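Local coordinates for neutral proteinase inhibitor ScNPI (Streptomyces caespitosus, PDB 4HWX), which inhibits peptidases of two classes at once, serine peptidases and probably metallopeptidases, as a secreted homodimer of the subtilisin inhibitor family, at the interface of chains A and B. Coordinates in Å, arbitrary orientation; residue numbers count along the deposited sequence, not the author numbering. Chains: chain A/B, Neutral proteinase inhibitor ScNPI.

Contact 1: the interface of chains A and B. Residues chain A 6, 8-9, 30-31, 83-84; chain B 10, 12, 26-27, 29.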
ATOM      1  N   PRO A   6      12.397  -5.825  -0.985  1.00 45.45           N
ATOM      2  CA  PRO A   6      11.016  -6.357  -0.923  1.00 42.29           C
ATOM      3  C   PRO A   6      10.070  -5.722  -1.945  1.00 41.18           C
ATOM      4  O   PRO A   6      10.284  -4.595  -2.380  1.00 40.23           O
ATOM      5  CB  PRO A   6      10.555  -6.030   0.509  1.00 44.55           C
ATOM      6  CG  PRO A   6      11.753  -5.566   1.229  1.00 50.36           C
ATOM      7  CD  PRO A   6      12.733  -5.066   0.235  1.00 46.92           C
ATOM      8  N   ALA A   8       5.989  -5.327  -2.176  1.00 34.09           N
ATOM      9  CA  ALA A   8       4.675  -5.397  -1.543  1.00 32.00           C
ATOM     10  C   ALA A   8       3.905  -4.128  -1.883  1.00 33.28           C
ATOM     11  O   ALA A   8       4.360  -3.020  -1.608  1.00 31.25           O
ATOM     12  CB  ALA A   8       4.826  -5.568  -0.031  1.00 33.12           C
ATOM     13  N   MET A   9       2.753  -4.293  -2.522  1.00 29.51           N
ATOM     14  CA  MET A   9       1.976  -3.175  -3.029  1.00 29.44           C
ATOM     15  C   MET A   9       0.502  -3.286  -2.742  1.00 31.81           C
ATOM     16  O   MET A   9      -0.038  -4.384  -2.592  1.00 32.12           O
ATOM     17  CB  MET A   9       2.134  -3.114  -4.581  1.00 31.72           C
ATOM     18  CG  MET A   9       3.581  -2.884  -5.088  1.00 36.66           C
ATOM     19  SD  MET A   9       4.175  -1.214  -4.724  1.00 41.42           S
ATOM     20  CE  MET A   9       3.080  -0.259  -5.774  1.00 37.41           C
ATOM     21  N   LEU A  30      -0.713  -7.113  -3.365  1.00 28.08           N
ATOM     22  CA  LEU A  30       0.217  -7.873  -4.196  1.00 28.32           C
ATOM     23  C   LEU A  30       1.590  -7.950  -3.549  1.00 33.80           C
ATOM     24  O   LEU A  30       2.147  -6.946  -3.094  1.00 32.50           O
ATOM     25  CB  LEU A  30       0.336  -7.261  -5.599  1.00 27.99           C
ATOM     26  CG  LEU A  30       1.206  -8.055  -6.592  1.00 31.85           C
ATOM     27  CD1 LEU A  30       0.536  -9.348  -6.998  1.00 31.79           C
ATOM     28  CD2 LEU A  30       1.526  -7.231  -7.827  1.00 33.51           C
ATOM     29  N   SER A  31       2.122  -9.160  -3.502  1.00 30.90           N
ATOM     30  CA  SER A  31       3.448  -9.428  -2.994  1.00 33.00           C
ATOM     31  C   SER A  31       4.178 -10.200  -4.058  1.00 36.21           C
ATOM     32  O   SER A  31       3.571 -11.095  -4.651  1.00 35.50           O
ATOM     33  CB  SER A  31       3.383 -10.202  -1.683  1.00 35.98           C
ATOM     34  OG  SER A  31       4.693 -10.575  -1.296  1.00 49.74           O
ATOM     35  N   GLY A  83       3.435   1.339  -1.951  1.00 32.09           N
ATOM     36  CA  GLY A  83       4.149   0.266  -1.274  1.00 31.51           C
ATOM     37  C   GLY A  83       5.619   0.279  -1.558  1.00 35.16           C
ATOM     38  O   GLY A  83       6.253   1.337  -1.487  1.00 35.64           O
ATOM     39  N   VAL A  84       6.162  -0.892  -1.887  1.00 30.55           N
ATOM     40  CA  VAL A  84       7.587  -1.008  -2.202  1.00 31.02           C
ATOM     41  C   VAL A  84       7.723  -1.947  -3.391  1.00 33.20           C
ATOM     42  O   VAL A  84       6.982  -2.914  -3.484  1.00 32.15           O
ATOM     43  CB  VAL A  84       8.429  -1.434  -0.952  1.00 35.72           C
ATOM     44  CG1 VAL A  84       7.967  -2.758  -0.351  1.00 34.71           C
ATOM     45  CG2 VAL A  84       9.918  -1.472  -1.261  1.00 37.33           C
TER
ATOM     46  N   VAL B  10      -0.550  -1.969   2.878  1.00 28.23           N
ATOM     47  CA  VAL B  10       0.849  -2.373   2.832  1.00 28.64           C
ATOM     48  C   VAL B  10       1.546  -1.636   3.986  1.00 32.29           C
ATOM     49  O   VAL B  10       1.339  -0.429   4.173  1.00 31.29           O
ATOM     50  CB  VAL B  10       1.554  -2.171   1.458  1.00 33.05           C
ATOM     51  CG1 VAL B  10       1.452  -0.725   0.992  1.00 34.18           C
ATOM     52  CG2 VAL B  10       3.031  -2.593   1.533  1.00 32.78           C
ATOM     53  N   THR B  12       5.392  -0.989   5.835  1.00 27.41           N
ATOM     54  CA  THR B  12       6.835  -1.121   5.615  1.00 28.44           C
ATOM     55  C   THR B  12       7.603  -0.555   6.818  1.00 32.94           C
ATOM     56  O   THR B  12       7.077   0.240   7.613  1.00 31.88           O
ATOM     57  CB  THR B  12       7.342  -0.482   4.292  1.00 34.37           C
ATOM     58  OG1 THR B  12       7.677   0.893   4.471  1.00 30.99           O
ATOM     59  CG2 THR B  12       6.416  -0.708   3.080  1.00 29.26           C
ATOM     60  N   ARG B  26      11.840  -4.151   5.431  1.00 32.85           N
ATOM     61  CA  ARG B  26      10.870  -5.233   5.334  1.00 32.10           C
ATOM     62  C   ARG B  26       9.484  -4.668   5.094  1.00 32.64           C
ATOM     63  O   ARG B  26       9.238  -3.492   5.359  1.00 30.24           O
ATOM     64  CB  ARG B  26      10.905  -6.134   6.611  1.00 32.43           C
ATOM     65  CG  ARG B  26      10.607  -5.418   7.924  1.00 35.46           C
ATOM     66  CD  ARG B  26      10.946  -6.304   9.116  1.00 43.51           C
ATOM     67  NE  ARG B  26      10.639  -5.626  10.373  1.00 39.24           N
ATOM     68  CZ  ARG B  26      11.463  -4.792  10.994  1.00 42.17           C
ATOM     69  NH1 ARG B  26      12.668  -4.542  10.492  1.00 34.57           N
ATOM     70  NH2 ARG B  26      11.092  -4.198  12.117  1.00 34.43           N
ATOM     71  N   ALA B  27       8.595  -5.502   4.583  1.00 30.24           N
ATOM     72  CA  ALA B  27       7.231  -5.095   4.281  1.00 30.66           C
ATOM     73  C   ALA B  27       6.266  -6.255   4.311  1.00 35.47           C
ATOM     74  O   ALA B  27       6.671  -7.393   4.049  1.00 35.73           O
ATOM     75  CB  ALA B  27       7.179  -4.447   2.899  1.00 31.18           C
ATOM     76  N   THR B  29       1.832  -7.269   3.251  1.00 29.85           N
ATOM     77  CA  THR B  29       0.521  -6.930   2.693  1.00 29.01           C
ATOM     78  C   THR B  29      -0.538  -7.418   3.678  1.00 31.57           C
ATOM     79  O   THR B  29      -0.296  -8.369   4.435  1.00 30.04           O
ATOM     80  CB  THR B  29       0.275  -7.554   1.321  1.00 33.36           C
ATOM     81  OG1 THR B  29       0.296  -8.980   1.475  1.00 34.64           O
ATOM     82  CG2 THR B  29       1.249  -7.049   0.231  1.00 30.93           C
TER
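B:Val10, B:Ala27 and B:Thr29 press their methyl groups against A:Ala8, A:Gly83 and A:Val84 in an apolar, sheet-against-sheet patch of the homodimer interface, a seam that packs the two inhibitor subunits together. No hydrogen bond crosses here; small side chains presumably allow the close approach of the two backbones. B:Val10 reaches over with both branches. Its CG2 lies 3.8 Å from A:Ala8 CB and also touches the carbonyl oxygen of the same residue, at 3.4 Å from A:Ala8 O. The other methyl, CG1, which stands between the backbone N and the carbonyl carbon (chi1 56°), meets the bare backbone of the glycine, 3.7 Å from A:Gly83 CA. An alanine in place of B:Val10 would probably leave a gap over A:Gly83 and beside A:Ala8, with the A:Ala8 methyl missing one of its neighbours. The same methyl also meets other chain B side chains: A:Ala8 CB has B:Thr29 CG2 at 3.9 Å and B:Ala27 CB at the same separation. B:Ala27 CB is in turn met by one branch of A:Val84, with CG1 at 3.7 Å. B:Thr29 offers its methyl rather than its hydroxyl: OG1 stands between the backbone N and the carbonyl carbon (chi1 62°), leaving CG2 anti to the carbonyl carbon, where it touches the backbone oxygen of a neighbouring strand, 3.4 Å from A:Leu30 O. At the rim, the ring of A:Pro6 rests loosely near the backbone of B:Arg26, with A:Pro6 CG 4.2 Å from B:Arg26 CA, while the long arginine side chain runs away from chain A. The chain B residues come from strands 8-15 and 23-32; chain A contributes A:Pro6 from the loop leading into its own strand 8-15, residues of that strand and of strand 23-32, the loop glycine A:Gly83 and the start of strand 84-85.

Contact 2: the interface of chains A and B. Residues chain A 10, 80, 82-83, 89; chain B 10, 82-83, 89.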
ATOM      1  N   VAL A  10      -0.166  -2.145  -2.798  1.00 28.23           N
ATOM      2  CA  VAL A  10      -1.619  -2.052  -2.746  1.00 28.64           C
ATOM      3  C   VAL A  10      -2.033  -1.167  -3.932  1.00 32.29           C
ATOM      4  O   VAL A  10      -1.432  -0.109  -4.163  1.00 31.29           O
ATOM      5  CB  VAL A  10      -2.205  -1.572  -1.386  1.00 33.05           C
ATOM      6  CG1 VAL A  10      -1.618  -0.229  -0.974  1.00 34.18           C
ATOM      7  CG2 VAL A  10      -3.738  -1.473  -1.454  1.00 32.78           C
ATOM      8  N   THR A  80      -4.374   4.226  -8.048  1.00 28.18           N
ATOM      9  CA  THR A  80      -3.275   4.469  -7.106  1.00 27.10           C
ATOM     10  C   THR A  80      -2.433   3.220  -6.977  1.00 30.16           C
ATOM     11  O   THR A  80      -2.934   2.112  -7.167  1.00 28.48           O
ATOM     12  CB  THR A  80      -3.763   4.923  -5.711  1.00 31.75           C
ATOM     13  OG1 THR A  80      -4.410   3.838  -5.044  1.00 30.67           O
ATOM     14  CG2 THR A  80      -4.646   6.155  -5.746  1.00 31.66           C
ATOM     15  N   ASP A  82       0.722   2.042  -4.204  1.00 29.63           N
ATOM     16  CA  ASP A  82       1.568   2.398  -3.051  1.00 29.85           C
ATOM     17  C   ASP A  82       2.215   1.172  -2.462  1.00 35.03           C
ATOM     18  O   ASP A  82       1.588   0.115  -2.429  1.00 34.37           O
ATOM     19  CB  ASP A  82       0.772   3.126  -1.947  1.00 30.56           C
ATOM     20  CG  ASP A  82       0.141   4.433  -2.368  1.00 32.90           C
ATOM     21  OD1 ASP A  82       0.789   5.477  -2.208  1.00 32.94           O
ATOM     22  OD2 ASP A  82      -1.035   4.415  -2.798  1.00 34.50           O
ATOM     23  N   GLY A  83       3.435   1.339  -1.951  1.00 32.09           N
ATOM     24  CA  GLY A  83       4.149   0.266  -1.274  1.00 31.51           C
ATOM     25  C   GLY A  83       5.619   0.279  -1.558  1.00 35.16           C
ATOM     26  O   GLY A  83       6.253   1.337  -1.487  1.00 35.64           O
ATOM     27  N   ARG A  89      10.469   2.582  -2.459  1.00 40.95           N
ATOM     28  CA  ARG A  89       9.161   3.082  -2.038  1.00 40.71           C
ATOM     29  C   ARG A  89       8.431   3.620  -3.275  1.00 43.07           C
ATOM     30  O   ARG A  89       9.037   4.305  -4.107  1.00 43.24           O
ATOM     31  CB  ARG A  89       9.349   4.163  -0.949  1.00 41.97           C
ATOM     32  CG  ARG A  89       8.062   4.591  -0.233  1.00 55.93           C
ATOM     33  CD  ARG A  89       7.884   3.950   1.143  1.00 67.82           C
ATOM     34  NE  ARG A  89       6.731   3.049   1.163  1.00 72.22           N
ATOM     35  CZ  ARG A  89       5.477   3.421   1.409  1.00 84.83           C
ATOM     36  NH1 ARG A  89       5.196   4.683   1.719  1.00 68.76           N
ATOM     37  NH2 ARG A  89       4.496   2.531   1.366  1.00 73.42           N
TER
ATOM     38  N   VAL B  10      -0.550  -1.969   2.878  1.00 28.23           N
ATOM     39  CA  VAL B  10       0.849  -2.373   2.832  1.00 28.64           C
ATOM     40  C   VAL B  10       1.546  -1.636   3.986  1.00 32.29           C
ATOM     41  O   VAL B  10       1.339  -0.429   4.173  1.00 31.29           O
ATOM     42  CB  VAL B  10       1.554  -2.171   1.458  1.00 33.05           C
ATOM     43  CG1 VAL B  10       1.452  -0.725   0.992  1.00 34.18           C
ATOM     44  CG2 VAL B  10       3.031  -2.593   1.533  1.00 32.78           C
ATOM     45  N   ASP B  82       0.037   2.322   4.119  1.00 29.63           N
ATOM     46  CA  ASP B  82      -0.646   2.900   2.948  1.00 29.85           C
ATOM     47  C   ASP B  82      -1.673   1.943   2.401  1.00 35.03           C
ATOM     48  O   ASP B  82      -1.440   0.736   2.413  1.00 34.37           O
ATOM     49  CB  ASP B  82       0.341   3.274   1.823  1.00 30.56           C
ATOM     50  CG  ASP B  82       1.379   4.306   2.199  1.00 32.90           C
ATOM     51  OD1 ASP B  82       1.121   5.501   1.996  1.00 32.94           O
ATOM     52  OD2 ASP B  82       2.483   3.908   2.637  1.00 34.50           O
ATOM     53  N   GLY B  83      -2.769   2.492   1.877  1.00 32.09           N
ATOM     54  CA  GLY B  83      -3.807   1.698   1.236  1.00 31.51           C
ATOM     55  C   GLY B  83      -5.184   2.218   1.510  1.00 35.16           C
ATOM     56  O   GLY B  83      -5.425   3.425   1.395  1.00 35.64           O
ATOM     57  N   ARG B  89      -8.967   6.055   2.292  1.00 40.95           N
ATOM     58  CA  ARG B  89      -7.570   6.067   1.862  1.00 40.71           C
ATOM     59  C   ARG B  89      -6.692   6.374   3.082  1.00 43.07           C
ATOM     60  O   ARG B  89      -7.027   7.254   3.883  1.00 43.24           O
ATOM     61  CB  ARG B  89      -7.388   7.107   0.731  1.00 41.97           C
ATOM     62  CG  ARG B  89      -6.037   7.048   0.008  1.00 55.93           C
ATOM     63  CD  ARG B  89      -6.095   6.334  -1.342  1.00 67.82           C
ATOM     64  NE  ARG B  89      -5.314   5.097  -1.320  1.00 72.22           N
ATOM     65  CZ  ARG B  89      -4.010   5.014  -1.572  1.00 84.83           C
ATOM     66  NH1 ARG B  89      -3.321   6.094  -1.928  1.00 68.76           N
ATOM     67  NH2 ARG B  89      -3.386   3.846  -1.489  1.00 73.42           N
TER
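A:Asp82 and B:Arg89 reach toward each other tip to tip in a salt bridge between the subunits, to one side of the two-fold axis, and B:Asp82 with A:Arg89 repeats it on the other side. In each bridge the guanidinium grips end-on, both terminal nitrogens converging on one carboxylate oxygen. B:Arg89 NH2 donates to A:Asp82 OD2 at 2.8 Å, and B:Arg89 NH1 donates to the same A:Asp82 OD2 at 3.0 Å. Neither bond is straight, with 144° and 134° at the hydrogens. The oxygen lies nearly in the guanidinium plane, but both nitrogens meet it from one face of the carboxylate, the two planes being turned 33° apart. The arginine chain bends at chi2 and chi3 to bring its tip to the aspartate; both copies of Arg89 are poorly ordered, which makes the fine geometry less certain. Against one face of the B:Arg89 guanidinium lies the hydroxyl of A:Thr80, its OG1 3.7 Å from B:Arg89 CZ and over the centre of the group; the two side chains slide past each other in opposite directions. On the axis the contacts are mostly apolar. The aspartates meet through their methylenes, A:Asp82 CB to B:Asp82 CB at 3.8 Å. Beneath them the two valines touch, A:Val10 CG1 to B:Val10 CG1 at 3.7 Å, and A:Val10 CG1 also comes within 3.5 Å of the backbone oxygen B:Asp82 O. The carboxylate oxygens A:Asp82 OD1 and B:Asp82 OD1 are 4.2 Å apart; if both groups are charged they would repel, which the paired arginines are likely to ease. The patch joins strands 8-15, 77-82 and 88-96 of both subunits, and its paired charges, set to either side of the axis above an apolar layer, add polar ties between the subunits of the homodimeric inhibitor.

Contact 1 and contact 2 are neighbouring patches of one two-fold interface, the centres of their C-alpha atoms about 8 Å apart. A:Gly83 and B:Val10 belong to both, and strand 8-15 of each chain runs through the joint region. Contact 2 holds matching residues from both chains and so lies around the axis, whereas contact 1 lies to one side and recurs with the chains exchanged. The dimer therefore combines a central patch bearing ionic pairs with apolar packing on either side of it, a continuous surface that would help hold the two inhibitor subunits together.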